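Local coordinates for putative phenazine biosynthesis PhzC/PhzF protein (Clostridium difficile, PDB 4DUN) that is of unproven function but, as a member of the PhzF family with a diaminopimelate-epimerase-like fold, probably acts as an isomerase, at residues Gln37-Glu42 with Pro46-Val51; Ser84-Val89 with Ala251-Gln256; Val224-Gln227 with Gly233-Gln236. All coordinates share one frame; numbering follows the deposited sequence. Where two conformers were deposited one is given.

Interaction 1: residues Gln37-Glu42 with Pro46-Val51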
loop_
_atom_site.group_PDB
_atom_site.type_symbol
_atom_site.label_atom_id
_atom_site.label_comp_id
_atom_site.label_asym_id
_atom_site.label_seq_id
_atom_site.Cartn_x
_atom_site.Cartn_y
_atom_site.Cartn_z
ATOM N N GLN A 37 12.232 -5.833 6.486
ATOM C CA GLN A 37 11.798 -4.486 6.130
ATOM C C GLN A 37 11.503 -4.381 4.629
ATOM O O GLN A 37 10.479 -3.792 4.255
ATOM C CB GLN A 37 12.849 -3.420 6.535
ATOM C CG GLN A 37 12.359 -1.980 6.276
ATOM C CD GLN A 37 11.114 -1.665 7.069
ATOM O OE1 GLN A 37 11.187 -1.396 8.262
ATOM N NE2 GLN A 37 9.941 -1.712 6.431
ATOM N N LYS A 38 12.397 -4.929 3.766
ATOM C CA LYS A 38 12.186 -4.875 2.300
ATOM C C LYS A 38 10.901 -5.574 1.915
ATOM O O LYS A 38 10.149 -5.064 1.067
ATOM C CB LYS A 38 13.368 -5.487 1.519
ATOM C CG LYS A 38 14.678 -4.659 1.539
ATOM C CD LYS A 38 14.500 -3.155 1.258
ATOM C CE LYS A 38 14.465 -2.795 -0.205
ATOM N NZ LYS A 38 14.238 -1.340 -0.398
ATOM N N ILE A 39 10.634 -6.729 2.557
ATOM C CA ILE A 39 9.412 -7.515 2.317
ATOM C C ILE A 39 8.182 -6.702 2.723
ATOM O O ILE A 39 7.217 -6.656 1.953
ATOM C CB ILE A 39 9.443 -8.909 3.010
ATOM C CG1 ILE A 39 10.475 -9.822 2.295
ATOM C CG2 ILE A 39 8.019 -9.580 3.047
ATOM C CD1 ILE A 39 10.985 -11.026 3.175
ATOM N N ALA A 40 8.227 -6.037 3.893
ATOM C CA ALA A 40 7.094 -5.215 4.375
ATOM C C ALA A 40 6.841 -4.024 3.428
ATOM O O ALA A 40 5.682 -3.699 3.163
ATOM C CB ALA A 40 7.352 -4.735 5.797
ATOM N N GLU A 41 7.914 -3.418 2.903
ATOM C CA GLU A 41 7.840 -2.309 1.958
ATOM C C GLU A 41 7.234 -2.779 0.617
ATOM O O GLU A 41 6.443 -2.047 0.009
ATOM C CB GLU A 41 9.241 -1.713 1.759
ATOM C CG GLU A 41 9.249 -0.391 1.013
ATOM C CD GLU A 41 10.623 0.172 0.704
ATOM O OE1 GLU A 41 11.620 -0.259 1.333
ATOM O OE2 GLU A 41 10.698 1.057 -0.178
ATOM N N GLU A 42 7.607 -3.995 0.171
ATOM C CA GLU A 42 7.126 -4.612 -1.072
ATOM C C GLU A 42 5.620 -4.932 -0.969
ATOM O O GLU A 42 4.860 -4.630 -1.898
ATOM C CB GLU A 42 7.949 -5.876 -1.403
ATOM C CG GLU A 42 7.562 -6.533 -2.724
ATOM C CD GLU A 42 8.009 -5.872 -4.011
ATOM O OE1 GLU A 42 8.756 -4.869 -3.957
ATOM O OE2 GLU A 42 7.637 -6.400 -5.084
ATOM N N PRO A 46 -0.452 -2.202 5.790
ATOM C CA PRO A 46 -0.183 -1.403 7.011
ATOM C C PRO A 46 0.905 -2.018 7.904
ATOM O O PRO A 46 1.790 -1.309 8.398
ATOM C CB PRO A 46 -1.537 -1.378 7.710
ATOM C CG PRO A 46 -2.527 -1.413 6.566
ATOM C CD PRO A 46 -1.912 -2.355 5.554
ATOM N N GLU A 47 0.873 -3.351 8.032
ATOM C CA GLU A 47 1.926 -4.126 8.680
ATOM C C GLU A 47 2.088 -5.467 7.999
ATOM O O GLU A 47 1.099 -6.037 7.502
ATOM C CB GLU A 47 1.629 -4.388 10.181
ATOM C CG GLU A 47 1.859 -3.216 11.130
ATOM C CD GLU A 47 0.720 -2.221 11.252
ATOM O OE1 GLU A 47 -0.401 -2.506 10.762
ATOM O OE2 GLU A 47 0.965 -1.125 11.808
ATOM N N THR A 48 3.330 -5.989 8.016
ATOM C CA THR A 48 3.664 -7.380 7.712
ATOM C C THR A 48 4.222 -7.960 9.001
ATOM O O THR A 48 5.199 -7.426 9.556
ATOM C CB THR A 48 4.626 -7.572 6.519
ATOM O OG1 THR A 48 3.969 -7.080 5.355
ATOM C CG2 THR A 48 4.979 -9.060 6.301
ATOM N N ALA A 49 3.601 -9.048 9.471
ATOM C CA ALA A 49 4.017 -9.814 10.646
ATOM C C ALA A 49 4.945 -10.942 10.193
ATOM O O ALA A 49 4.706 -11.554 9.144
ATOM C CB ALA A 49 2.797 -10.383 11.361
ATOM N N PHE A 50 6.030 -11.157 10.925
ATOM C CA PHE A 50 6.993 -12.219 10.616
ATOM C C PHE A 50 7.025 -13.156 11.782
ATOM O O PHE A 50 7.353 -12.721 12.890
ATOM C CB PHE A 50 8.403 -11.651 10.346
ATOM C CG PHE A 50 8.472 -10.825 9.099
ATOM C CD1 PHE A 50 8.179 -9.460 9.130
ATOM C CD2 PHE A 50 8.824 -11.404 7.885
ATOM C CE1 PHE A 50 8.160 -8.708 7.952
ATOM C CE2 PHE A 50 8.822 -10.638 6.702
ATOM C CZ PHE A 50 8.486 -9.305 6.749
ATOM N N VAL A 51 6.675 -14.426 11.554
ATOM C CA VAL A 51 6.663 -15.456 12.591
ATOM C C VAL A 51 7.824 -16.406 12.333
ATOM O O VAL A 51 7.904 -17.000 11.247
ATOM C CB VAL A 51 5.309 -16.237 12.643
ATOM C CG1 VAL A 51 5.364 -17.390 13.651
ATOM C CG2 VAL A 51 4.120 -15.307 12.938
HETATM O O HOH W 1 3.570 -4.422 4.671
#
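The helix and the returning strand of a beta-alpha-beta unit meet where I39 and A40 of helix 33-43 pack on T48 and F50 of strand 47-54. F50 presents the rim of its ring to the helix: I39 CG2 lies 3.7 Å from F50 CZ, and I39 CB also meets this edge in the plane of the ring. I39 CG2 is anti to the backbone N and CG1 stands beside it (chi1 -70°), an arrangement that sets the methyl branch against CZ and CE2. The unit is built from strand 20-27, helix 33-43 and strand 47-54, and this contact belongs to its closing half, with the two short axes 8.0 Å apart and running at 141°. Nearer the turn A40 CB meets T48 CB at 4.0 Å. Here a water bridges the elements: it donates to A40 O at 2.7 Å and accepts from T48 OG1 at 2.8 Å, while the same hydroxyl also bonds to N43 ND2. The bond from CA to CB of E47, the predicted active-site residue, turns away from the helix, and its side chain touches H74 and C72. F254 of the second subunit packs on I39 and E42.

Interaction 2: residues Ser84-Val89 with Ala251-Gln256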
loop_
_atom_site.group_PDB
_atom_site.type_symbol
_atom_site.label_atom_id
_atom_site.label_comp_id
_atom_site.label_asym_id
_atom_site.label_seq_id
_atom_site.Cartn_x
_atom_site.Cartn_y
_atom_site.Cartn_z
ATOM N N SER A 84 -3.075 -21.187 13.790
ATOM C CA SER A 84 -4.137 -22.162 14.078
ATOM C C SER A 84 -4.854 -22.693 12.837
ATOM O O SER A 84 -5.426 -23.767 12.908
ATOM C CB SER A 84 -5.152 -21.586 15.059
ATOM O OG SER A 84 -5.851 -22.653 15.675
ATOM N N ASN A 85 -4.817 -21.987 11.699
ATOM C CA ASN A 85 -5.466 -22.508 10.503
ATOM C C ASN A 85 -4.508 -23.278 9.594
ATOM O O ASN A 85 -4.981 -24.129 8.820
ATOM C CB ASN A 85 -6.122 -21.381 9.690
ATOM C CG ASN A 85 -7.472 -20.991 10.217
ATOM O OD1 ASN A 85 -8.509 -21.404 9.677
ATOM N ND2 ASN A 85 -7.491 -20.195 11.289
ATOM N N PHE A 86 -3.178 -22.987 9.659
ATOM C CA PHE A 86 -2.251 -23.598 8.704
ATOM C C PHE A 86 -0.991 -24.252 9.268
ATOM O O PHE A 86 -0.432 -25.126 8.604
ATOM C CB PHE A 86 -1.793 -22.522 7.691
ATOM C CG PHE A 86 -2.945 -21.893 6.947
ATOM C CD1 PHE A 86 -3.591 -22.580 5.922
ATOM C CD2 PHE A 86 -3.429 -20.642 7.312
ATOM C CE1 PHE A 86 -4.696 -22.024 5.272
ATOM C CE2 PHE A 86 -4.521 -20.078 6.647
ATOM C CZ PHE A 86 -5.156 -20.782 5.641
ATOM N N ILE A 87 -0.502 -23.797 10.419
ATOM C CA ILE A 87 0.802 -24.232 10.932
ATOM C C ILE A 87 0.657 -25.334 11.960
ATOM O O ILE A 87 1.275 -26.391 11.806
ATOM C CB ILE A 87 1.588 -22.998 11.480
ATOM C CG1 ILE A 87 1.601 -21.793 10.471
ATOM C CG2 ILE A 87 2.989 -23.382 11.983
ATOM C CD1 ILE A 87 2.047 -22.066 8.951
ATOM N N ASP A 88 -0.125 -25.076 13.016
ATOM C CA ASP A 88 -0.470 -26.020 14.075
ATOM C C ASP A 88 -1.970 -26.044 14.089
ATOM O O ASP A 88 -2.597 -25.346 14.879
ATOM C CB ASP A 88 0.145 -25.599 15.419
ATOM C CG ASP A 88 0.052 -26.639 16.529
ATOM O OD1 ASP A 88 -0.543 -27.717 16.295
ATOM O OD2 ASP A 88 0.541 -26.364 17.637
ATOM N N VAL A 89 -2.550 -26.775 13.124
ATOM C CA VAL A 89 -3.982 -26.776 12.842
ATOM C C VAL A 89 -4.823 -27.044 14.091
ATOM O O VAL A 89 -4.697 -28.088 14.730
ATOM C CB VAL A 89 -4.378 -27.714 11.670
ATOM C CG1 VAL A 89 -5.879 -27.630 11.382
ATOM C CG2 VAL A 89 -3.588 -27.365 10.407
ATOM N N ALA A 251 -11.206 -13.403 11.968
ATOM C CA ALA A 251 -10.256 -13.082 10.891
ATOM C C ALA A 251 -10.687 -13.804 9.624
ATOM O O ALA A 251 -11.364 -14.845 9.699
ATOM C CB ALA A 251 -8.828 -13.448 11.268
ATOM N N VAL A 252 -10.331 -13.235 8.464
ATOM C CA VAL A 252 -10.666 -13.792 7.144
ATOM C C VAL A 252 -9.389 -13.866 6.288
ATOM O O VAL A 252 -8.624 -12.902 6.254
ATOM C CB VAL A 252 -11.757 -12.963 6.392
ATOM C CG1 VAL A 252 -12.164 -13.651 5.084
ATOM C CG2 VAL A 252 -12.987 -12.708 7.248
ATOM N N LEU A 253 -9.201 -14.967 5.551
ATOM C CA LEU A 253 -8.051 -15.120 4.639
ATOM C C LEU A 253 -8.385 -14.503 3.293
ATOM O O LEU A 253 -9.386 -14.872 2.681
ATOM C CB LEU A 253 -7.686 -16.612 4.460
ATOM C CG LEU A 253 -6.517 -16.920 3.506
ATOM C CD1 LEU A 253 -5.208 -16.382 4.051
ATOM C CD2 LEU A 253 -6.427 -18.400 3.217
ATOM N N PHE A 254 -7.522 -13.597 2.804
ATOM C CA PHE A 254 -7.694 -13.011 1.475
ATOM C C PHE A 254 -6.848 -13.756 0.438
ATOM O O PHE A 254 -7.323 -14.045 -0.655
ATOM C CB PHE A 254 -7.320 -11.501 1.473
ATOM C CG PHE A 254 -7.159 -10.914 0.081
ATOM C CD1 PHE A 254 -8.245 -10.837 -0.793
ATOM C CD2 PHE A 254 -5.928 -10.416 -0.343
ATOM C CE1 PHE A 254 -8.100 -10.268 -2.068
ATOM C CE2 PHE A 254 -5.785 -9.843 -1.620
ATOM C CZ PHE A 254 -6.869 -9.781 -2.473
ATOM N N MET A 255 -5.585 -14.040 0.767
ATOM C CA MET A 255 -4.654 -14.587 -0.205
ATOM C C MET A 255 -3.639 -15.468 0.516
ATOM O O MET A 255 -3.186 -15.117 1.608
ATOM C CB MET A 255 -3.954 -13.385 -0.916
ATOM C CG MET A 255 -3.181 -13.730 -2.197
ATOM S SD MET A 255 -1.573 -14.538 -1.915
ATOM C CE MET A 255 -0.787 -13.345 -0.789
ATOM N N GLN A 256 -3.315 -16.612 -0.075
ATOM C CA GLN A 256 -2.305 -17.545 0.436
ATOM C C GLN A 256 -1.290 -17.801 -0.682
ATOM O O GLN A 256 -1.677 -18.129 -1.795
ATOM C CB GLN A 256 -2.955 -18.848 0.926
ATOM C CG GLN A 256 -1.978 -19.990 1.213
ATOM C CD GLN A 256 -2.656 -21.256 1.694
ATOM O OE1 GLN A 256 -3.862 -21.478 1.507
ATOM N NE2 GLN A 256 -1.885 -22.111 2.339
#
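With CG beside its backbone N and anti to the carbonyl carbon (chi1 -58°), F86 sends its ring from the segment 84-89 toward strand 244-259. From the strand, Q256 reaches back with its chain fully extended (chi2 180°), which brings the amide up to CD1 and CE1 of the ring. The closest touch is apolar: L253 CD2 approaches F86 CZ at 3.6 Å, obliquely to the ring. Q256 OE1 lies 3.9 Å from F86 CE1 and Q256 NE2 4.0 Å from F86 CD1, the amide and ring planes being 58° apart. These are van der Waals contacts; OE1 is hydrogen-bonded to K260 NZ of the second subunit. Within the segment 84-89, N85 CB sits 3.6 Å above one face of the F86 ring, offset toward its rim. Between the two strand residues that touch the ring, F254 and M255 both face I8 in a classic beta bulge. The contact thus joins helix 73-87 to the edge of the dimer interface: F86 also stacks with Y7 of strand 4-11, Y81 packs on both F86 and L253, and M255 and Q256 pair antiparallel with a strand of the second subunit.

Interaction 3: residues Val224-Gln227 with Gly233-Gln236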
loop_
_atom_site.group_PDB
_atom_site.type_symbol
_atom_site.label_atom_id
_atom_site.label_comp_id
_atom_site.label_asym_id
_atom_site.label_seq_id
_atom_site.Cartn_x
_atom_site.Cartn_y
_atom_site.Cartn_z
ATOM N N VAL A 224 -20.618 -5.564 22.689
ATOM C CA VAL A 224 -20.124 -5.634 21.322
ATOM C C VAL A 224 -19.880 -4.186 20.890
ATOM O O VAL A 224 -20.683 -3.296 21.193
ATOM C CB VAL A 224 -21.013 -6.447 20.332
ATOM C CG1 VAL A 224 -22.334 -5.738 20.017
ATOM C CG2 VAL A 224 -20.239 -6.777 19.051
ATOM N N ALA A 225 -18.741 -3.954 20.245
ATOM C CA ALA A 225 -18.339 -2.635 19.760
ATOM C C ALA A 225 -18.086 -2.690 18.273
ATOM O O ALA A 225 -17.684 -3.728 17.738
ATOM C CB ALA A 225 -17.076 -2.176 20.481
ATOM N N ALA A 226 -18.295 -1.574 17.609
ATOM C CA ALA A 226 -17.971 -1.458 16.190
ATOM C C ALA A 226 -16.985 -0.327 16.033
ATOM O O ALA A 226 -17.036 0.657 16.778
ATOM C CB ALA A 226 -19.233 -1.194 15.354
ATOM N N GLN A 227 -16.054 -0.488 15.115
ATOM C CA GLN A 227 -15.128 0.573 14.741
ATOM C C GLN A 227 -15.604 1.001 13.370
ATOM O O GLN A 227 -15.584 0.189 12.442
ATOM C CB GLN A 227 -13.652 0.133 14.779
ATOM C CG GLN A 227 -12.744 1.359 14.616
ATOM C CD GLN A 227 -11.414 1.226 15.298
ATOM O OE1 GLN A 227 -11.285 0.605 16.367
ATOM N NE2 GLN A 227 -10.389 1.829 14.701
ATOM N N GLY A 233 -14.882 -2.547 11.644
ATOM C CA GLY A 233 -14.499 -3.664 12.492
ATOM C C GLY A 233 -15.517 -3.962 13.562
ATOM O O GLY A 233 -16.282 -3.084 13.953
ATOM N N ILE A 234 -15.552 -5.223 13.993
ATOM C CA ILE A 234 -16.413 -5.681 15.076
ATOM C C ILE A 234 -15.501 -6.247 16.147
ATOM O O ILE A 234 -14.629 -7.065 15.844
ATOM C CB ILE A 234 -17.485 -6.700 14.605
ATOM C CG1 ILE A 234 -18.468 -6.064 13.560
ATOM C CG2 ILE A 234 -18.226 -7.312 15.807
ATOM C CD1 ILE A 234 -19.452 -4.925 14.125
ATOM N N ILE A 235 -15.691 -5.783 17.392
ATOM C CA ILE A 235 -14.871 -6.186 18.531
ATOM C C ILE A 235 -15.753 -6.706 19.640
ATOM O O ILE A 235 -16.632 -5.975 20.122
ATOM C CB ILE A 235 -13.991 -5.005 19.065
ATOM C CG1 ILE A 235 -13.225 -4.254 17.934
ATOM C CG2 ILE A 235 -13.034 -5.511 20.165
ATOM C CD1 ILE A 235 -14.051 -3.087 17.242
ATOM N N GLN A 236 -15.509 -7.949 20.057
ATOM C CA GLN A 236 -16.202 -8.557 21.201
ATOM C C GLN A 236 -15.436 -8.106 22.429
ATOM O O GLN A 236 -14.199 -8.226 22.456
ATOM C CB GLN A 236 -16.280 -10.101 21.111
ATOM C CG GLN A 236 -16.890 -10.663 19.824
ATOM C CD GLN A 236 -18.272 -10.148 19.516
ATOM O OE1 GLN A 236 -19.124 -9.969 20.400
ATOM N NE2 GLN A 236 -18.519 -9.882 18.244
#
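Four backbone hydrogen bonds tie A225 and Q227 to I235 and G233, each 2.9 Å long. In the first pair A225 N gives its hydrogen to I235 O and I235 N returns one to A225 O, the latter nearly straight at 172°. In the second, Q227 N donates to G233 O and G233 N to Q227 O. This is the regular pattern of an antiparallel hairpin, with A225-I235 and Q227-G233 as hydrogen-bonded pairs and V224-Q236 and A226-I234 as non-hydrogen-bonded ones. Weaker CA-H...O contacts fill in between them: A226 CA lies 3.2 Å from G233 O, and I234 CA 3.5 Å from A225 O.

On the face that carries V224, A226, I234 and Q236, the apolar contacts run diagonally as well as straight across. V224 CG2 meets I234 CG2 at 3.9 Å, and A226 CB meets I234 CD1 at the same distance. The bend of Q236 at chi2 (-56°) folds its amide back beside V224, leaving OE1 and NE2 each 3.6 Å from V224 CG2. The other face belongs to A225, Q227 and I235, where I235 CD1 approaches Q227 CB at 4.1 Å. The amide of Q227 leads away from the partner strand and is fixed at both atoms, NE2 by D200 O and OE1 by T203 N. H207 of helix 207-218 packs on A225, Q227 and I235, while strand 187-193 runs parallel beside strand 222-227 and strand 244-259 antiparallel beside strand 233-239.

How the interactions relate
Strand 244-259 links two of the three contacts: interaction 2 uses its 251-256 segment, and it pairs with strand 233-239 of interaction 3, which is nested in the loop that interaction 2 closes. Interactions 1 and 3 are buried and lie on opposite sides of the chain's centre, about 26 Å apart between centres; interaction 2 is a surface contact. Their chemistry follows their place. Interaction 3 rests on direct backbone hydrogen bonds between paired strands, interaction 1 on helix-to-strand packing with one bridging water, and interaction 2 on an aromatic ring meeting apolar and amide groups. Interactions 1 and 2 both border the second subunit, whereas interaction 3 touches no other chain.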